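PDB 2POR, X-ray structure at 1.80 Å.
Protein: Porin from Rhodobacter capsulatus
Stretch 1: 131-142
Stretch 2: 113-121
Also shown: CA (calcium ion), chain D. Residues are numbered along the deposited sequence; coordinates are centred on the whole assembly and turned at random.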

ATOM      1  N   ALA A 131      13.236   9.384  28.954  1.00 24.58           N
ATOM      2  CA  ALA A 131      13.242   9.094  27.513  1.00 21.75           C
ATOM      3  C   ALA A 131      14.394   9.866  26.851  1.00 27.70           C
ATOM      4  O   ALA A 131      14.845  10.907  27.380  1.00 27.02           O
ATOM      5  CB  ALA A 131      11.884   9.508  26.919  1.00 16.82           C
ATOM      6  N   ALA A 132      14.977   9.357  25.777  1.00 24.98           N
ATOM      7  CA  ALA A 132      16.048  10.054  25.081  1.00 25.03           C
ATOM      8  C   ALA A 132      15.886   9.730  23.605  1.00 34.14           C
ATOM      9  O   ALA A 132      15.547   8.600  23.258  1.00 20.34           O
ATOM     10  CB  ALA A 132      17.411   9.561  25.569  1.00 23.74           C
ATOM     11  N   SER A 133      16.059  10.671  22.689  1.00 21.23           N
ATOM     12  CA  SER A 133      15.850  10.402  21.273  1.00 18.46           C
ATOM     13  C   SER A 133      16.895  11.122  20.407  1.00 24.03           C
ATOM     14  O   SER A 133      17.504  12.091  20.883  1.00 22.23           O
ATOM     15  CB  SER A 133      14.471  10.870  20.913  1.00 14.79           C
ATOM     16  OG  SER A 133      14.198  12.166  21.445  1.00 19.72           O
ATOM     17  N   MET A 134      17.174  10.700  19.185  1.00 22.25           N
ATOM     18  CA  MET A 134      18.094  11.422  18.314  1.00 21.58           C
ATOM     19  C   MET A 134      17.932  10.955  16.883  1.00 33.98           C
ATOM     20  O   MET A 134      17.391   9.855  16.670  1.00 19.01           O
ATOM     21  CB  MET A 134      19.520  11.177  18.765  1.00 18.41           C
ATOM     22  CG  MET A 134      19.970   9.738  18.536  1.00 25.36           C
ATOM     23  SD  MET A 134      21.677   9.423  19.026  1.00 35.96           S
ATOM     24  CE  MET A 134      22.560  10.410  17.851  1.00 37.35           C
ATOM     25  N   SER A 135      18.326  11.759  15.896  1.00 18.02           N
ATOM     26  CA  SER A 135      18.337  11.316  14.518  1.00 16.76           C
ATOM     27  C   SER A 135      19.803  11.078  14.249  1.00 16.94           C
ATOM     28  O   SER A 135      20.645  11.395  15.096  1.00 20.09           O
ATOM     29  CB  SER A 135      17.750  12.392  13.588  1.00 20.02           C
ATOM     30  OG  SER A 135      18.430  13.642  13.697  1.00 20.86           O
ATOM     31  N   ASP A 136      20.197  10.531  13.117  1.00 16.31           N
ATOM     32  CA  ASP A 136      21.580  10.203  12.938  1.00 16.45           C
ATOM     33  C   ASP A 136      22.427  11.302  12.259  1.00 22.62           C
ATOM     34  O   ASP A 136      23.620  11.042  12.064  1.00 22.11           O
ATOM     35  CB  ASP A 136      21.665   8.909  12.132  1.00 18.28           C
ATOM     36  CG  ASP A 136      21.119   8.896  10.718  1.00 26.65           C
ATOM     37  OD1 ASP A 136      20.969   9.901  10.019  1.00 23.99           O
ATOM     38  OD2 ASP A 136      20.808   7.827  10.207  1.00 20.64           O
ATOM     39  N   GLY A 137      21.901  12.464  11.812  1.00 24.48           N
ATOM     40  CA  GLY A 137      22.718  13.535  11.218  1.00 23.91           C
ATOM     41  C   GLY A 137      23.047  13.384   9.741  1.00 26.85           C
ATOM     42  O   GLY A 137      23.735  14.253   9.210  1.00 25.96           O
ATOM     43  N   LYS A 138      22.621  12.361   9.002  1.00 17.66           N
ATOM     44  CA  LYS A 138      22.926  12.187   7.596  1.00 18.17           C
ATOM     45  C   LYS A 138      21.665  11.926   6.831  1.00 30.18           C
ATOM     46  O   LYS A 138      20.798  11.143   7.261  1.00 21.24           O
ATOM     47  CB  LYS A 138      23.835  11.011   7.304  1.00 16.38           C
ATOM     48  CG  LYS A 138      25.135  11.073   8.067  1.00 23.82           C
ATOM     49  CD  LYS A 138      25.885  12.263   7.561  1.00 27.64           C
ATOM     50  CE  LYS A 138      27.202  12.432   8.242  1.00 44.82           C
ATOM     51  NZ  LYS A 138      28.100  12.968   7.235  1.00 46.52           N
ATOM     52  N   VAL A 139      21.536  12.557   5.681  1.00 18.51           N
ATOM     53  CA  VAL A 139      20.374  12.442   4.842  1.00 17.22           C
ATOM     54  C   VAL A 139      20.215  11.018   4.383  1.00 17.48           C
ATOM     55  O   VAL A 139      21.221  10.445   3.973  1.00 19.74           O
ATOM     56  CB  VAL A 139      20.497  13.339   3.597  1.00 22.74           C
ATOM     57  CG1 VAL A 139      19.271  13.184   2.720  1.00 20.52           C
ATOM     58  CG2 VAL A 139      20.514  14.787   4.027  1.00 19.66           C
ATOM     59  N   GLY A 140      19.010  10.421   4.440  1.00 20.23           N
ATOM     60  CA  GLY A 140      18.825   9.031   4.037  1.00 18.19           C
ATOM     61  C   GLY A 140      19.869   8.156   4.732  1.00 15.63           C
ATOM     62  O   GLY A 140      20.229   8.361   5.924  1.00 24.74           O
ATOM     63  N   GLU A 141      20.404   7.249   3.918  1.00 20.17           N
ATOM     64  CA  GLU A 141      21.510   6.400   4.325  1.00 22.48           C
ATOM     65  C   GLU A 141      22.735   6.868   3.569  1.00 27.63           C
ATOM     66  O   GLU A 141      23.625   6.072   3.256  1.00 24.54           O
ATOM     67  CB  GLU A 141      21.218   4.935   3.982  1.00 23.70           C
ATOM     68  CG  GLU A 141      20.311   4.313   5.072  1.00 28.35           C
ATOM     69  CD  GLU A 141      19.656   2.958   4.767  1.00 35.14           C
ATOM     70  OE1 GLU A 141      20.031   2.249   3.833  1.00 29.71           O
ATOM     71  OE2 GLU A 141      18.716   2.604   5.472  1.00 26.87           O
ATOM     72  N   THR A 142      22.806   8.176   3.302  1.00 24.87           N
ATOM     73  CA  THR A 142      23.904   8.725   2.533  1.00 26.14           C
ATOM     74  C   THR A 142      24.915   9.338   3.474  1.00 26.00           C
ATOM     75  O   THR A 142      24.780   9.280   4.695  1.00 26.49           O
ATOM     76  CB  THR A 142      23.407   9.823   1.517  1.00 22.12           C
ATOM     77  OG1 THR A 142      23.150  11.053   2.235  1.00 23.47           O
ATOM     78  CG2 THR A 142      22.235   9.288   0.695  1.00 22.33           C
TER
HETATM   79 CA    CA D 304      20.355   8.765   8.059  1.00 19.02          CA
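Stretch 2 (113-121) AEDNPVLLY

Stretch 2 runs back along stretch 1 as its antiparallel neighbour: strand 118-121 pairs with strand 131-134, the two axes approach to 4.6 Å, and their N-to-C directions differ by 169°. Ala 132 faces Tyr 121 and Met 134 faces Leu 119 as hydrogen-bonded pairs, while Ser 133 and Leu 120 between them form a non-hydrogen-bonded pair, their CA atoms 4.3 Å apart.

Both hydrogen-bonded pairs satisfy their backbone groups reciprocally. Tyr 121 N donates to Ala 132 O at 2.8 Å, and Ala 132 N returns a bond to Tyr 121 O at 2.9 Å. At the other pair Leu 119 N reaches Met 134 O at 3.1 Å, but the return bond from Met 134 N to Leu 119 O is weak, at 3.3 Å with an angle of 148°. Leu 119 O also receives a CA-H...O contact from Ser 133 CA at 3.2 Å. On the sheet face that carries Ala 132, Met 134, Leu 119 and Tyr 121, Ala 132 CB lies at the edge of the tyrosine ring, 4.4 Å from Tyr 121 CD2, and Met 134 CG is 4.4 Å from Leu 119 CD2. On the other face Ser 133 CB packs 4.0 Å from Leu 120 CD1.

Next to the paired residues, Ser 135 CB touches Val 118 CG1 at 3.8 Å; further along, a calcium ion links the two stretches. Asn 116 OD1 binds it at 2.2 Å; stretch 1 supplies Asp 136 OD1 and OD2, both at 2.4 Å, Lys 138 O at 2.5 Å and Gly 140 O at 2.2 Å. The shared cation explains how Asn 116 OD1 can lie 3.1 Å from Lys 138 O, an approach of two acceptors that would otherwise be unfavourable. Lys 138 N steadies the loop by donating to Asp 136 OD1 at 3.1 Å.

Asn 116 closes a type II turn, its N bonded to Ala 113 O at 2.8 Å; stretch 1 has a type II' turn from Val 139 to Thr 142, where Thr 142 N reaches Val 139 O at 2.8 Å. Water fills the remaining gaps. Water 3, a calcium ligand, donates to Asp 115 O at 2.7 Å, and water 4 accepts from Asp 136 N at 2.8 Å while donating to Pro 117 O, also at 2.8 Å. The like-charged Asp 115 OD1 and Glu 141 OE2 are 4.4 Å apart, and water 2 joins the same residues by donating to Asp 115 OD2 and accepting from Glu 141 N, each at 3.1 Å.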

ATOM      1  N   ALA A 113      12.462  10.368   7.350  1.00 17.64           N
ATOM      2  CA  ALA A 113      12.232  10.400   5.920  1.00 22.16           C
ATOM      3  C   ALA A 113      12.625   9.060   5.328  1.00 23.20           C
ATOM      4  O   ALA A 113      13.096   8.179   6.061  1.00 21.50           O
ATOM      5  CB  ALA A 113      13.105  11.518   5.311  1.00 20.45           C
ATOM      6  N   GLU A 114      12.486   8.913   4.000  1.00 17.56           N
ATOM      7  CA  GLU A 114      12.840   7.704   3.316  1.00 17.62           C
ATOM      8  C   GLU A 114      14.254   7.330   3.663  1.00 20.21           C
ATOM      9  O   GLU A 114      15.144   8.173   3.714  1.00 19.38           O
ATOM     10  CB  GLU A 114      12.661   7.950   1.846  1.00 21.43           C
ATOM     11  CG  GLU A 114      13.074   6.721   1.044  1.00 31.92           C
ATOM     12  CD  GLU A 114      12.782   6.703  -0.464  1.00 50.58           C
ATOM     13  OE1 GLU A 114      12.394   7.729  -1.014  1.00 58.25           O
ATOM     14  OE2 GLU A 114      12.941   5.650  -1.091  1.00 57.25           O
ATOM     15  N   ASP A 115      14.468   6.076   4.056  1.00 18.34           N
ATOM     16  CA  ASP A 115      15.765   5.555   4.487  1.00 18.30           C
ATOM     17  C   ASP A 115      16.399   6.285   5.645  1.00 14.16           C
ATOM     18  O   ASP A 115      17.627   6.291   5.865  1.00 18.02           O
ATOM     19  CB  ASP A 115      16.791   5.579   3.361  1.00 19.01           C
ATOM     20  CG  ASP A 115      16.500   4.708   2.177  1.00 25.40           C
ATOM     21  OD1 ASP A 115      15.817   3.689   2.319  1.00 28.95           O
ATOM     22  OD2 ASP A 115      16.987   5.042   1.104  1.00 32.28           O
ATOM     23  N   ASN A 116      15.545   6.936   6.423  1.00 16.08           N
ATOM     24  CA  ASN A 116      16.075   7.731   7.494  1.00 21.18           C
ATOM     25  C   ASN A 116      15.147   7.617   8.708  1.00 17.53           C
ATOM     26  O   ASN A 116      14.338   8.508   9.008  1.00 18.38           O
ATOM     27  CB  ASN A 116      16.241   9.208   7.011  1.00 13.57           C
ATOM     28  CG  ASN A 116      17.149   9.913   8.010  1.00 13.13           C
ATOM     29  OD1 ASN A 116      18.344   9.541   8.250  1.00 22.25           O
ATOM     30  ND2 ASN A 116      16.569  10.969   8.604  1.00 17.70           N
ATOM     31  N   PRO A 117      15.231   6.500   9.464  1.00 19.89           N
ATOM     32  CA  PRO A 117      14.513   6.354  10.719  1.00 22.27           C
ATOM     33  C   PRO A 117      15.138   7.193  11.835  1.00 18.54           C
ATOM     34  O   PRO A 117      16.331   7.526  11.761  1.00 18.89           O
ATOM     35  CB  PRO A 117      14.568   4.847  10.951  1.00 15.27           C
ATOM     36  CG  PRO A 117      15.928   4.458  10.413  1.00 17.83           C
ATOM     37  CD  PRO A 117      16.008   5.305   9.146  1.00 17.26           C
ATOM     38  N   VAL A 118      14.387   7.539  12.899  1.00 16.16           N
ATOM     39  CA  VAL A 118      14.965   8.164  14.094  1.00 16.43           C
ATOM     40  C   VAL A 118      14.878   7.133  15.260  1.00 25.34           C
ATOM     41  O   VAL A 118      14.230   6.078  15.129  1.00 19.32           O
ATOM     42  CB  VAL A 118      14.216   9.528  14.464  1.00 18.45           C
ATOM     43  CG1 VAL A 118      14.512  10.432  13.212  1.00 15.26           C
ATOM     44  CG2 VAL A 118      12.686   9.506  14.663  1.00 15.58           C
ATOM     45  N   LEU A 119      15.516   7.404  16.389  1.00 20.33           N
ATOM     46  CA  LEU A 119      15.639   6.505  17.538  1.00 20.99           C
ATOM     47  C   LEU A 119      14.952   6.993  18.801  1.00 20.18           C
ATOM     48  O   LEU A 119      15.037   8.186  19.126  1.00 19.36           O
ATOM     49  CB  LEU A 119      17.116   6.323  17.765  1.00 19.83           C
ATOM     50  CG  LEU A 119      17.495   5.337  18.805  1.00 29.38           C
ATOM     51  CD1 LEU A 119      17.363   3.970  18.200  1.00 33.62           C
ATOM     52  CD2 LEU A 119      18.905   5.547  19.226  1.00 28.54           C
ATOM     53  N   LEU A 120      14.249   6.190  19.606  1.00 16.23           N
ATOM     54  CA  LEU A 120      13.656   6.671  20.852  1.00 12.16           C
ATOM     55  C   LEU A 120      14.003   5.616  21.889  1.00 23.81           C
ATOM     56  O   LEU A 120      13.842   4.426  21.629  1.00 18.46           O
ATOM     57  CB  LEU A 120      12.157   6.759  20.788  1.00 14.54           C
ATOM     58  CG  LEU A 120      11.398   7.031  22.062  1.00 17.59           C
ATOM     59  CD1 LEU A 120      11.814   8.375  22.638  1.00 20.38           C
ATOM     60  CD2 LEU A 120       9.894   7.021  21.763  1.00 15.97           C
ATOM     61  N   TYR A 121      14.554   6.005  23.009  1.00 22.12           N
ATOM     62  CA  TYR A 121      14.877   5.085  24.082  1.00 23.52           C
ATOM     63  C   TYR A 121      13.970   5.452  25.247  1.00 22.86           C
ATOM     64  O   TYR A 121      13.888   6.648  25.552  1.00 23.27           O
ATOM     65  CB  TYR A 121      16.336   5.240  24.484  1.00 22.24           C
ATOM     66  CG  TYR A 121      16.648   4.567  25.818  1.00 25.99           C
ATOM     67  CD1 TYR A 121      16.740   3.186  25.924  1.00 34.91           C
ATOM     68  CD2 TYR A 121      16.774   5.377  26.924  1.00 26.29           C
ATOM     69  CE1 TYR A 121      16.957   2.626  27.160  1.00 27.38           C
ATOM     70  CE2 TYR A 121      16.986   4.831  28.164  1.00 35.27           C
ATOM     71  CZ  TYR A 121      17.075   3.463  28.267  1.00 36.17           C
ATOM     72  OH  TYR A 121      17.276   2.947  29.534  1.00 35.43           O
TER
HETATM   73  O   HOH W   1      16.549   1.588   3.796  1.00 28.25           O
HETATM   74  O   HOH W   2      19.404   7.039   0.975  1.00 36.40           O
HETATM   75  O   HOH W   3      19.294   6.675   7.914  1.00 16.16           O
HETATM   76  O   HOH W   4      18.089   9.710  11.447  1.00 18.03           O
HETATM   77  O   HOH W   5      19.016  12.688   8.992  1.00 19.18           O